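Local coordinates for protein putative Nitroreductase (Anabaena variabilis ATCC 29413, PDB 3EO7) that binds flavin mononucleotide and probably acts as an oxidoreductase of the nitroreductase family, at residues 381-386 with 494-499; 306-311 with 407-412; 356-361 with 397-402. All blocks are in the same frame, centred on the assembly; numbering follows the deposited sequence.

All three contacts reach the same mixed sheet of the C-terminal half, and their centres lie about 12 Å (contacts 1 and 2), about 15 Å (1 and 3) and about 16 Å (2 and 3) apart. Y398 of contact 3 reaches both of the others: its OH is 2.7 Å from E381 OE1 of contact 1, a probable hydrogen bond, and its N is 2.8 Å from R407 O of contact 2, a probable rung between neighbouring strands. Contacts 1 and 2 meet where F383 CD2 packs 3.8 Å from I409 CD1. Along the chain, contact 3 is nested inside the loop that contact 2 closes. None of the three lies at the annotated FMN-binding residues.

Contact 1: 381-386 with 494-499; sequences ETFIAV and GIPNDE. With PGR (R-1,2-propanediol), chain R.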
loop_
_atom_site.group_PDB
_atom_site.type_symbol
_atom_site.label_atom_id
_atom_site.label_comp_id
_atom_site.label_asym_id
_atom_site.label_seq_id
_atom_site.Cartn_x
_atom_site.Cartn_y
_atom_site.Cartn_z
ATOM N N GLU A 381 11.072 -6.930 7.039
ATOM C CA GLU A 381 11.722 -8.165 6.664
ATOM C C GLU A 381 10.713 -9.040 5.919
ATOM O O GLU A 381 9.490 -8.906 6.076
ATOM C CB GLU A 381 12.265 -8.855 7.897
ATOM C CG GLU A 381 13.349 -8.069 8.639
ATOM C CD GLU A 381 14.545 -7.758 7.792
ATOM O OE1 GLU A 381 14.951 -8.611 6.963
ATOM O OE2 GLU A 381 15.112 -6.653 7.952
ATOM N N THR A 382 11.250 -9.970 5.121
ATOM C CA THR A 382 10.434 -10.829 4.301
ATOM C C THR A 382 10.782 -12.291 4.574
ATOM O O THR A 382 11.956 -12.667 4.532
ATOM C CB THR A 382 10.621 -10.507 2.802
ATOM O OG1 THR A 382 10.295 -9.123 2.556
ATOM C CG2 THR A 382 9.776 -11.498 1.928
ATOM N N PHE A 383 9.765 -13.082 4.907
ATOM C CA PHE A 383 9.893 -14.548 5.097
ATOM C C PHE A 383 8.908 -15.206 4.172
ATOM O O PHE A 383 7.803 -14.684 3.961
ATOM C CB PHE A 383 9.632 -14.983 6.543
ATOM C CG PHE A 383 10.646 -14.431 7.509
ATOM C CD1 PHE A 383 10.547 -13.115 7.976
ATOM C CD2 PHE A 383 11.740 -15.207 7.901
ATOM C CE1 PHE A 383 11.517 -12.594 8.855
ATOM C CE2 PHE A 383 12.702 -14.678 8.783
ATOM C CZ PHE A 383 12.574 -13.364 9.236
ATOM N N ILE A 384 9.307 -16.333 3.592
ATOM C CA ILE A 384 8.450 -17.014 2.654
ATOM C C ILE A 384 8.209 -18.449 3.064
ATOM O O ILE A 384 9.158 -19.226 3.237
ATOM C CB ILE A 384 9.046 -16.992 1.208
ATOM C CG1 ILE A 384 9.504 -15.560 0.856
ATOM C CG2 ILE A 384 8.046 -17.533 0.207
ATOM C CD1 ILE A 384 9.934 -15.355 -0.615
ATOM N N ALA A 385 6.944 -18.801 3.241
ATOM C CA ALA A 385 6.578 -20.197 3.444
ATOM C C ALA A 385 6.355 -20.783 2.049
ATOM O O ALA A 385 5.483 -20.332 1.296
ATOM C CB ALA A 385 5.315 -20.339 4.306
ATOM N N VAL A 386 7.134 -21.802 1.707
ATOM C CA VAL A 386 7.046 -22.455 0.408
ATOM C C VAL A 386 6.425 -23.828 0.579
ATOM O O VAL A 386 6.946 -24.648 1.341
ATOM C CB VAL A 386 8.471 -22.581 -0.210
ATOM C CG1 VAL A 386 8.472 -23.427 -1.458
ATOM C CG2 VAL A 386 9.093 -21.150 -0.440
ATOM N N GLY A 494 9.169 -20.309 12.313
ATOM C CA GLY A 494 10.542 -20.011 12.742
ATOM C C GLY A 494 10.944 -18.561 12.556
ATOM O O GLY A 494 12.136 -18.189 12.539
ATOM N N ILE A 495 9.965 -17.704 12.384
ATOM C CA ILE A 495 10.266 -16.287 12.260
ATOM C C ILE A 495 10.713 -15.778 13.626
ATOM O O ILE A 495 10.045 -16.057 14.638
ATOM C CB ILE A 495 9.024 -15.497 11.755
ATOM C CG1 ILE A 495 8.567 -16.008 10.382
ATOM C CG2 ILE A 495 9.342 -13.995 11.721
ATOM C CD1 ILE A 495 7.337 -15.261 9.804
ATOM N N PRO A 496 11.871 -15.089 13.693
ATOM C CA PRO A 496 12.384 -14.563 14.952
ATOM C C PRO A 496 11.293 -13.862 15.761
ATOM O O PRO A 496 10.482 -13.094 15.214
ATOM C CB PRO A 496 13.501 -13.614 14.509
ATOM C CG PRO A 496 14.011 -14.239 13.212
ATOM C CD PRO A 496 12.774 -14.801 12.560
ATOM N N ASN A 497 11.307 -14.115 17.068
ATOM C CA ASN A 497 10.301 -13.580 17.991
ATOM C C ASN A 497 10.085 -12.072 17.908
ATOM O O ASN A 497 8.964 -11.593 18.055
ATOM C CB ASN A 497 10.693 -13.921 19.439
ATOM C CG ASN A 497 9.615 -13.542 20.436
ATOM O OD1 ASN A 497 8.468 -13.962 20.305
ATOM N ND2 ASN A 497 9.988 -12.771 21.457
ATOM N N ASP A 498 11.155 -11.329 17.659
ATOM C CA ASP A 498 11.085 -9.868 17.635
ATOM C C ASP A 498 10.379 -9.321 16.402
ATOM O O ASP A 498 10.097 -8.136 16.356
ATOM C CB ASP A 498 12.469 -9.241 17.704
ATOM C CG ASP A 498 13.065 -9.333 19.096
ATOM O OD1 ASP A 498 12.327 -9.616 20.071
ATOM O OD2 ASP A 498 14.275 -9.149 19.173
ATOM N N GLU A 499 10.143 -10.177 15.411
ATOM C CA GLU A 499 9.475 -9.774 14.186
ATOM C C GLU A 499 7.970 -9.960 14.291
ATOM O O GLU A 499 7.490 -11.086 14.381
ATOM C CB GLU A 499 10.005 -10.552 13.001
ATOM C CG GLU A 499 11.483 -10.397 12.727
ATOM C CD GLU A 499 11.890 -9.047 12.195
ATOM O OE1 GLU A 499 11.078 -8.365 11.488
ATOM O OE2 GLU A 499 13.058 -8.669 12.438
HETATM C C1 PGR R . 4.999 -12.585 18.155
HETATM C C2 PGR R . 5.760 -13.706 18.874
HETATM C C3 PGR R . 5.557 -13.624 20.382
HETATM O O1 PGR R . 5.932 -11.636 17.597
HETATM O O2 PGR R . 5.333 -15.022 18.465
#
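E499 OE2 is gripped twice, by a salt bridge to K302 NZ and a hydrogen bond to Y303 OH, while OE1 of the same carboxylate bonds to T438 OG1. A buried glutamate is tolerable here because both oxygens are engaged. E381 presents its aliphatic part to this group, with CG 3.7 Å from E499 OE1. The bend at chi2 (-59°) then leads its own carboxylate away, to Y398 OH. E381 therefore meets the other acid with a carbon and not with its charge; E381 OE2 and E499 OE2 stay 5.3 Å apart, and the salt bridge to K302 probably eases their repulsion.

Next to them F383 carries the apolar contact. I495 CG2 forms a CH-pi contact over one ring face, 4.0 Å from the centroid and 18° off the normal, while P496 CD approaches CZ obliquely at 3.6 Å. A leucine here has no flat ring for I495 CG2 to lie over, and would probably seat the loop on the strand less firmly. The loop itself is shaped by G494, whose positive phi of 83° suits glycine just after a helix, and by a type I turn from P496 to E499, closed by E499 N to P496 O at 2.9 Å. N490 ND2 bonds to the carbonyls of I495 and E499, tying the loop to its preceding helix. Segment 494-499 thus links helix 486-493 to strand 500-508 and lies against the sheet face bearing E381 and F383, on strand 381-390, which runs between its antiparallel neighbours 395-400 and 433-439.

Contact 2: 306-311 with 407-412; sequences PFCLKI and RQIRFK. With PGR (R-1,2-propanediol), chain S; ACT (acetate ion), chain P.
This is an antiparallel strand pairing at the protein surface, where the short strand 310-312 joins the sheet alongside strand 405-411. K310 and R407 form a non-hydrogen-bonded pair, their CA atoms 4.4 Å apart. Beside it, Q408 N donates to L309 O at 2.8 Å, nearly along the C=O axis and close to straight (162°). The same carbonyl oxygen also takes a CA-H contact from R407.

The side chains of the pair run side by side in the same direction, bringing K310 NZ over one face of the R407 guanidinium, 3.8 Å from NE. A lysine suits the exposed position of K310 on its short strand, whereas the buried R407, extended from CG to NE, carries its guanidinium to E405. That acid, in a salt bridge with R407 NH2 and a long, weak ion pair with K310, probably eases the repulsion.

Past this rung, a propanediol probably left from crystallisation joins the backbones. Its O1 accepts from L309 N at 2.9 Å and donates to Q408 O at 2.7 Å, while O2 donates to Q408 OE1. R410 NH2 holds an acetate oxygen, OXT, at 2.9 Å, and its NH1 donates to I409 O. Here strand 405-411 departs from regular pairing: I409 and R410 both face C396, the classic beta bulge of antiparallel sheets.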
loop_
_atom_site.group_PDB
_atom_site.type_symbol
_atom_site.label_atom_id
_atom_site.label_comp_id
_atom_site.label_asym_id
_atom_site.label_seq_id
_atom_site.Cartn_x
_atom_site.Cartn_y
_atom_site.Cartn_z
ATOM N N PRO A 306 23.920 -17.560 8.848
ATOM C CA PRO A 306 25.116 -18.002 8.094
ATOM C C PRO A 306 25.307 -19.512 7.930
ATOM O O PRO A 306 25.996 -19.947 7.013
ATOM C CB PRO A 306 26.268 -17.439 8.920
ATOM C CG PRO A 306 25.728 -17.304 10.285
ATOM C CD PRO A 306 24.292 -16.940 10.139
ATOM N N PHE A 307 24.689 -20.300 8.807
ATOM C CA PHE A 307 24.847 -21.726 8.748
ATOM C C PHE A 307 23.626 -22.431 8.190
ATOM O O PHE A 307 23.507 -23.638 8.327
ATOM C CB PHE A 307 25.178 -22.245 10.129
ATOM C CG PHE A 307 26.361 -21.566 10.739
ATOM C CD1 PHE A 307 27.572 -21.546 10.065
ATOM C CD2 PHE A 307 26.253 -20.884 11.933
ATOM C CE1 PHE A 307 28.672 -20.885 10.599
ATOM C CE2 PHE A 307 27.340 -20.250 12.484
ATOM C CZ PHE A 307 28.554 -20.238 11.809
ATOM N N CYS A 308 22.748 -21.675 7.553
ATOM C CA CYS A 308 21.550 -22.183 6.898
ATOM C C CYS A 308 21.770 -22.275 5.389
ATOM O O CYS A 308 22.539 -21.520 4.812
ATOM C CB CYS A 308 20.351 -21.264 7.147
ATOM S SG CYS A 308 19.732 -21.324 8.830
ATOM N N LEU A 309 21.067 -23.214 4.769
ATOM C CA LEU A 309 21.108 -23.386 3.329
ATOM C C LEU A 309 20.681 -22.120 2.607
ATOM O O LEU A 309 19.634 -21.549 2.901
ATOM C CB LEU A 309 20.201 -24.524 2.891
ATOM C CG LEU A 309 20.081 -24.772 1.375
ATOM C CD1 LEU A 309 21.424 -25.153 0.761
ATOM C CD2 LEU A 309 18.985 -25.838 1.150
ATOM N N LYS A 310 21.512 -21.653 1.682
ATOM C CA LYS A 310 21.166 -20.469 0.895
ATOM C C LYS A 310 21.097 -20.800 -0.591
ATOM O O LYS A 310 21.905 -21.590 -1.117
ATOM C CB LYS A 310 22.070 -19.280 1.215
ATOM C CG LYS A 310 23.537 -19.445 0.940
ATOM C CD LYS A 310 24.356 -18.224 1.447
ATOM C CE LYS A 310 23.855 -17.809 2.817
ATOM N NZ LYS A 310 24.563 -16.753 3.506
ATOM N N ILE A 311 20.123 -20.168 -1.247
ATOM C CA ILE A 311 19.754 -20.398 -2.627
ATOM C C ILE A 311 19.640 -19.022 -3.289
ATOM O O ILE A 311 18.931 -18.144 -2.775
ATOM C CB ILE A 311 18.369 -21.119 -2.773
ATOM C CG1 ILE A 311 18.283 -22.456 -2.005
ATOM C CG2 ILE A 311 18.052 -21.388 -4.239
ATOM C CD1 ILE A 311 17.618 -22.367 -0.644
ATOM N N ARG A 407 17.194 -18.100 2.469
ATOM C CA ARG A 407 17.966 -18.838 3.490
ATOM C C ARG A 407 16.952 -19.722 4.220
ATOM O O ARG A 407 15.996 -19.199 4.784
ATOM C CB ARG A 407 18.678 -17.853 4.402
ATOM C CG ARG A 407 19.586 -16.931 3.582
ATOM C CD ARG A 407 20.301 -15.882 4.357
ATOM N NE ARG A 407 21.142 -15.084 3.461
ATOM C CZ ARG A 407 21.628 -13.874 3.731
ATOM N NH1 ARG A 407 21.322 -13.254 4.855
ATOM N NH2 ARG A 407 22.403 -13.264 2.841
ATOM N N GLN A 408 17.111 -21.045 4.116
ATOM C CA GLN A 408 16.134 -22.003 4.694
ATOM C C GLN A 408 16.264 -22.045 6.206
ATOM O O GLN A 408 17.330 -22.347 6.736
ATOM C CB GLN A 408 16.336 -23.404 4.137
ATOM C CG GLN A 408 15.226 -24.386 4.461
ATOM C CD GLN A 408 15.534 -25.752 3.946
ATOM O OE1 GLN A 408 16.298 -26.502 4.567
ATOM N NE2 GLN A 408 14.931 -26.110 2.811
ATOM N N ILE A 409 15.177 -21.715 6.877
ATOM C CA ILE A 409 15.145 -21.706 8.339
ATOM C C ILE A 409 14.293 -22.840 8.913
ATOM O O ILE A 409 14.442 -23.153 10.072
ATOM C CB ILE A 409 14.821 -20.344 8.919
ATOM C CG1 ILE A 409 13.400 -19.897 8.597
ATOM C CG2 ILE A 409 15.924 -19.309 8.489
ATOM C CD1 ILE A 409 13.041 -18.521 9.264
ATOM N N ARG A 410 13.408 -23.438 8.105
ATOM C CA ARG A 410 12.660 -24.616 8.515
ATOM C C ARG A 410 12.385 -25.475 7.270
ATOM O O ARG A 410 12.188 -24.943 6.166
ATOM C CB ARG A 410 11.329 -24.305 9.181
ATOM C CG ARG A 410 11.364 -23.592 10.510
ATOM C CD ARG A 410 11.979 -24.379 11.651
ATOM N NE ARG A 410 11.874 -23.638 12.918
ATOM C CZ ARG A 410 12.702 -22.660 13.289
ATOM N NH1 ARG A 410 13.734 -22.288 12.538
ATOM N NH2 ARG A 410 12.506 -22.048 14.444
ATOM N N PHE A 411 12.338 -26.780 7.503
ATOM C CA PHE A 411 12.064 -27.779 6.497
ATOM C C PHE A 411 10.811 -28.530 6.945
ATOM O O PHE A 411 10.856 -29.326 7.895
ATOM C CB PHE A 411 13.247 -28.721 6.317
ATOM C CG PHE A 411 12.980 -29.865 5.402
ATOM C CD1 PHE A 411 12.685 -29.626 4.067
ATOM C CD2 PHE A 411 12.979 -31.185 5.861
ATOM C CE1 PHE A 411 12.427 -30.653 3.225
ATOM C CE2 PHE A 411 12.722 -32.220 4.999
ATOM C CZ PHE A 411 12.458 -31.962 3.689
ATOM N N LYS A 412 9.716 -28.284 6.246
ATOM C CA LYS A 412 8.414 -28.848 6.598
ATOM C C LYS A 412 7.361 -28.457 5.564
ATOM O O LYS A 412 7.474 -27.427 4.928
ATOM C CB LYS A 412 7.924 -28.240 7.929
ATOM C CG LYS A 412 6.740 -29.016 8.532
ATOM C CD LYS A 412 6.188 -28.373 9.767
ATOM C CE LYS A 412 5.134 -29.314 10.389
ATOM N NZ LYS A 412 4.601 -28.794 11.626
HETATM C C1 PGR S . 19.206 -25.193 7.582
HETATM C C2 PGR S . 18.060 -26.181 7.850
HETATM C C3 PGR S . 16.802 -25.425 8.298
HETATM O O1 PGR S . 19.001 -24.401 6.413
HETATM O O2 PGR S . 17.780 -27.081 6.765
HETATM C C ACT P . 14.545 -18.980 14.826
HETATM O O ACT P . 14.759 -19.147 13.572
HETATM O OXT ACT P . 14.246 -19.983 15.542
HETATM C CH3 ACT P . 14.606 -17.652 15.514
#

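Contact 3: 356-361 with 397-402; sequences FTYQPQ and YYYAPK
An edge-to-face aromatic pair joins the C-terminal end of helix 347-358 to strand 395-400, packing a helix against the sheet. The edge of Y399 meets the face of Y358, with centroids 5.0 Å apart and planes at 65°.

Beside the rings, Q359 uses both ends of its amide, which suits the turn where the chain leaves the helix. Its NE2 gives one hydrogen to P401 O at 2.8 Å, in the carbonyl plane on a lone pair, and the other to Y399 OH at 3.1 Å, less straight at 148°. OE1 accepts from Q361 NE2 at 2.9 Å, also on a lone pair, and lies 2.7 Å from a water that is suitably placed to donate to it or to P401 O. The bend at chi2 (-65°) turns the amide toward the strand, so one NH2 group serves a backbone carbonyl beyond the strand end and a tyrosine oxygen, both as acceptors. Y358 OH has its partners in T382 OG1 and H437 NE2, so a tyrosine fits: its ring packs while its tip bonds.

P401 adds an apolar touch to Y358 through CB. The Y358 ring is sandwiched, T357 CG2 lying 3.5 Å above one face and Y399 CE2 3.4 Å above the opposite one.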
loop_
_atom_site.group_PDB
_atom_site.type_symbol
_atom_site.label_atom_id
_atom_site.label_comp_id
_atom_site.label_asym_id
_atom_site.label_seq_id
_atom_site.Cartn_x
_atom_site.Cartn_y
_atom_site.Cartn_z
ATOM N N PHE A 356 10.709 -8.295 -9.468
ATOM C CA PHE A 356 9.919 -7.112 -9.774
ATOM C C PHE A 356 9.590 -6.340 -8.492
ATOM O O PHE A 356 9.547 -5.122 -8.485
ATOM C CB PHE A 356 8.664 -7.446 -10.543
ATOM C CG PHE A 356 7.804 -6.240 -10.792
ATOM C CD1 PHE A 356 8.237 -5.272 -11.688
ATOM C CD2 PHE A 356 6.603 -6.054 -10.157
ATOM C CE1 PHE A 356 7.480 -4.129 -11.933
ATOM C CE2 PHE A 356 5.819 -4.904 -10.416
ATOM C CZ PHE A 356 6.276 -3.940 -11.297
ATOM N N THR A 357 9.355 -7.075 -7.404
ATOM C CA THR A 357 8.918 -6.454 -6.166
ATOM C C THR A 357 10.068 -5.777 -5.434
ATOM O O THR A 357 9.925 -4.643 -4.986
ATOM C CB THR A 357 8.270 -7.511 -5.266
ATOM O OG1 THR A 357 7.161 -8.096 -5.971
ATOM C CG2 THR A 357 7.819 -6.896 -3.905
ATOM N N TYR A 358 11.188 -6.488 -5.312
ATOM C CA TYR A 358 12.349 -6.036 -4.535
ATOM C C TYR A 358 13.578 -5.519 -5.265
ATOM O O TYR A 358 14.488 -5.007 -4.602
ATOM C CB TYR A 358 12.805 -7.171 -3.603
ATOM C CG TYR A 358 11.767 -7.578 -2.576
ATOM C CD1 TYR A 358 11.709 -6.959 -1.353
ATOM C CD2 TYR A 358 10.862 -8.594 -2.836
ATOM C CE1 TYR A 358 10.775 -7.346 -0.383
ATOM C CE2 TYR A 358 9.912 -8.977 -1.878
ATOM C CZ TYR A 358 9.894 -8.349 -0.653
ATOM O OH TYR A 358 8.990 -8.718 0.315
ATOM N N GLN A 359 13.631 -5.695 -6.588
ATOM C CA GLN A 359 14.789 -5.333 -7.420
ATOM C C GLN A 359 14.374 -4.394 -8.550
ATOM O O GLN A 359 14.578 -4.681 -9.751
ATOM C CB GLN A 359 15.451 -6.601 -7.968
ATOM C CG GLN A 359 15.678 -7.722 -6.930
ATOM C CD GLN A 359 16.660 -7.403 -5.802
ATOM O OE1 GLN A 359 17.649 -6.667 -5.986
ATOM N NE2 GLN A 359 16.422 -8.009 -4.622
ATOM N N PRO A 360 13.778 -3.239 -8.178
ATOM C CA PRO A 360 13.296 -2.305 -9.195
ATOM C C PRO A 360 14.410 -1.780 -10.101
ATOM O O PRO A 360 14.132 -1.376 -11.226
ATOM C CB PRO A 360 12.644 -1.198 -8.382
ATOM C CG PRO A 360 13.372 -1.239 -7.065
ATOM C CD PRO A 360 13.590 -2.704 -6.820
ATOM N N GLN A 361 15.651 -1.827 -9.631
ATOM C CA GLN A 361 16.795 -1.385 -10.435
ATOM C C GLN A 361 16.962 -2.215 -11.707
ATOM O O GLN A 361 17.600 -1.786 -12.652
ATOM C CB GLN A 361 18.072 -1.381 -9.631
ATOM C CG GLN A 361 18.713 -2.741 -9.349
ATOM C CD GLN A 361 18.059 -3.516 -8.204
ATOM O OE1 GLN A 361 17.104 -3.069 -7.568
ATOM N NE2 GLN A 361 18.590 -4.711 -7.947
ATOM N N TYR A 397 11.654 -19.844 4.476
ATOM C CA TYR A 397 12.883 -19.195 4.041
ATOM C C TYR A 397 12.868 -17.730 4.394
ATOM O O TYR A 397 11.864 -17.048 4.237
ATOM C CB TYR A 397 13.030 -19.302 2.512
ATOM C CG TYR A 397 13.138 -20.713 2.003
ATOM C CD1 TYR A 397 12.001 -21.492 1.840
ATOM C CD2 TYR A 397 14.376 -21.273 1.697
ATOM C CE1 TYR A 397 12.087 -22.772 1.389
ATOM C CE2 TYR A 397 14.479 -22.585 1.221
ATOM C CZ TYR A 397 13.322 -23.331 1.081
ATOM O OH TYR A 397 13.404 -24.622 0.621
ATOM N N TYR A 398 13.982 -17.240 4.894
ATOM C CA TYR A 398 14.181 -15.799 4.993
ATOM C C TYR A 398 14.576 -15.319 3.602
ATOM O O TYR A 398 15.384 -15.956 2.922
ATOM C CB TYR A 398 15.331 -15.499 5.938
ATOM C CG TYR A 398 15.750 -14.056 5.986
ATOM C CD1 TYR A 398 14.890 -13.071 6.450
ATOM C CD2 TYR A 398 17.050 -13.699 5.643
ATOM C CE1 TYR A 398 15.294 -11.732 6.538
ATOM C CE2 TYR A 398 17.482 -12.375 5.762
ATOM C CZ TYR A 398 16.600 -11.408 6.215
ATOM O OH TYR A 398 17.042 -10.119 6.345
ATOM N N TYR A 399 13.991 -14.219 3.135
ATOM C CA TYR A 399 14.402 -13.659 1.874
ATOM C C TYR A 399 15.290 -12.433 2.174
ATOM O O TYR A 399 14.876 -11.513 2.895
ATOM C CB TYR A 399 13.214 -13.264 1.002
ATOM C CG TYR A 399 13.628 -12.502 -0.261
ATOM C CD1 TYR A 399 14.498 -13.074 -1.198
ATOM C CD2 TYR A 399 13.129 -11.220 -0.525
ATOM C CE1 TYR A 399 14.882 -12.375 -2.359
ATOM C CE2 TYR A 399 13.503 -10.533 -1.657
ATOM C CZ TYR A 399 14.390 -11.099 -2.575
ATOM O OH TYR A 399 14.752 -10.409 -3.715
ATOM N N ALA A 400 16.523 -12.496 1.672
ATOM C CA ALA A 400 17.562 -11.474 1.823
ATOM C C ALA A 400 17.626 -10.700 0.490
ATOM O O ALA A 400 18.268 -11.125 -0.457
ATOM C CB ALA A 400 18.935 -12.155 2.118
ATOM N N PRO A 401 16.912 -9.577 0.397
ATOM C CA PRO A 401 16.873 -8.907 -0.916
ATOM C C PRO A 401 18.171 -8.263 -1.377
ATOM O O PRO A 401 18.388 -8.143 -2.577
ATOM C CB PRO A 401 15.773 -7.873 -0.745
ATOM C CG PRO A 401 15.685 -7.636 0.718
ATOM C CD PRO A 401 16.017 -8.949 1.374
ATOM N N LYS A 402 19.018 -7.828 -0.455
ATOM C CA LYS A 402 20.285 -7.233 -0.867
ATOM C C LYS A 402 21.197 -8.311 -1.438
ATOM O O LYS A 402 21.776 -8.162 -2.508
ATOM C CB LYS A 402 20.929 -6.441 0.261
ATOM C CG LYS A 402 20.122 -5.288 0.771
ATOM C CD LYS A 402 20.860 -4.630 1.933
ATOM C CE LYS A 402 20.215 -3.303 2.321
ATOM N NZ LYS A 402 18.810 -3.446 2.701
HETATM O O HOH W 1 19.932 -6.629 -4.633
#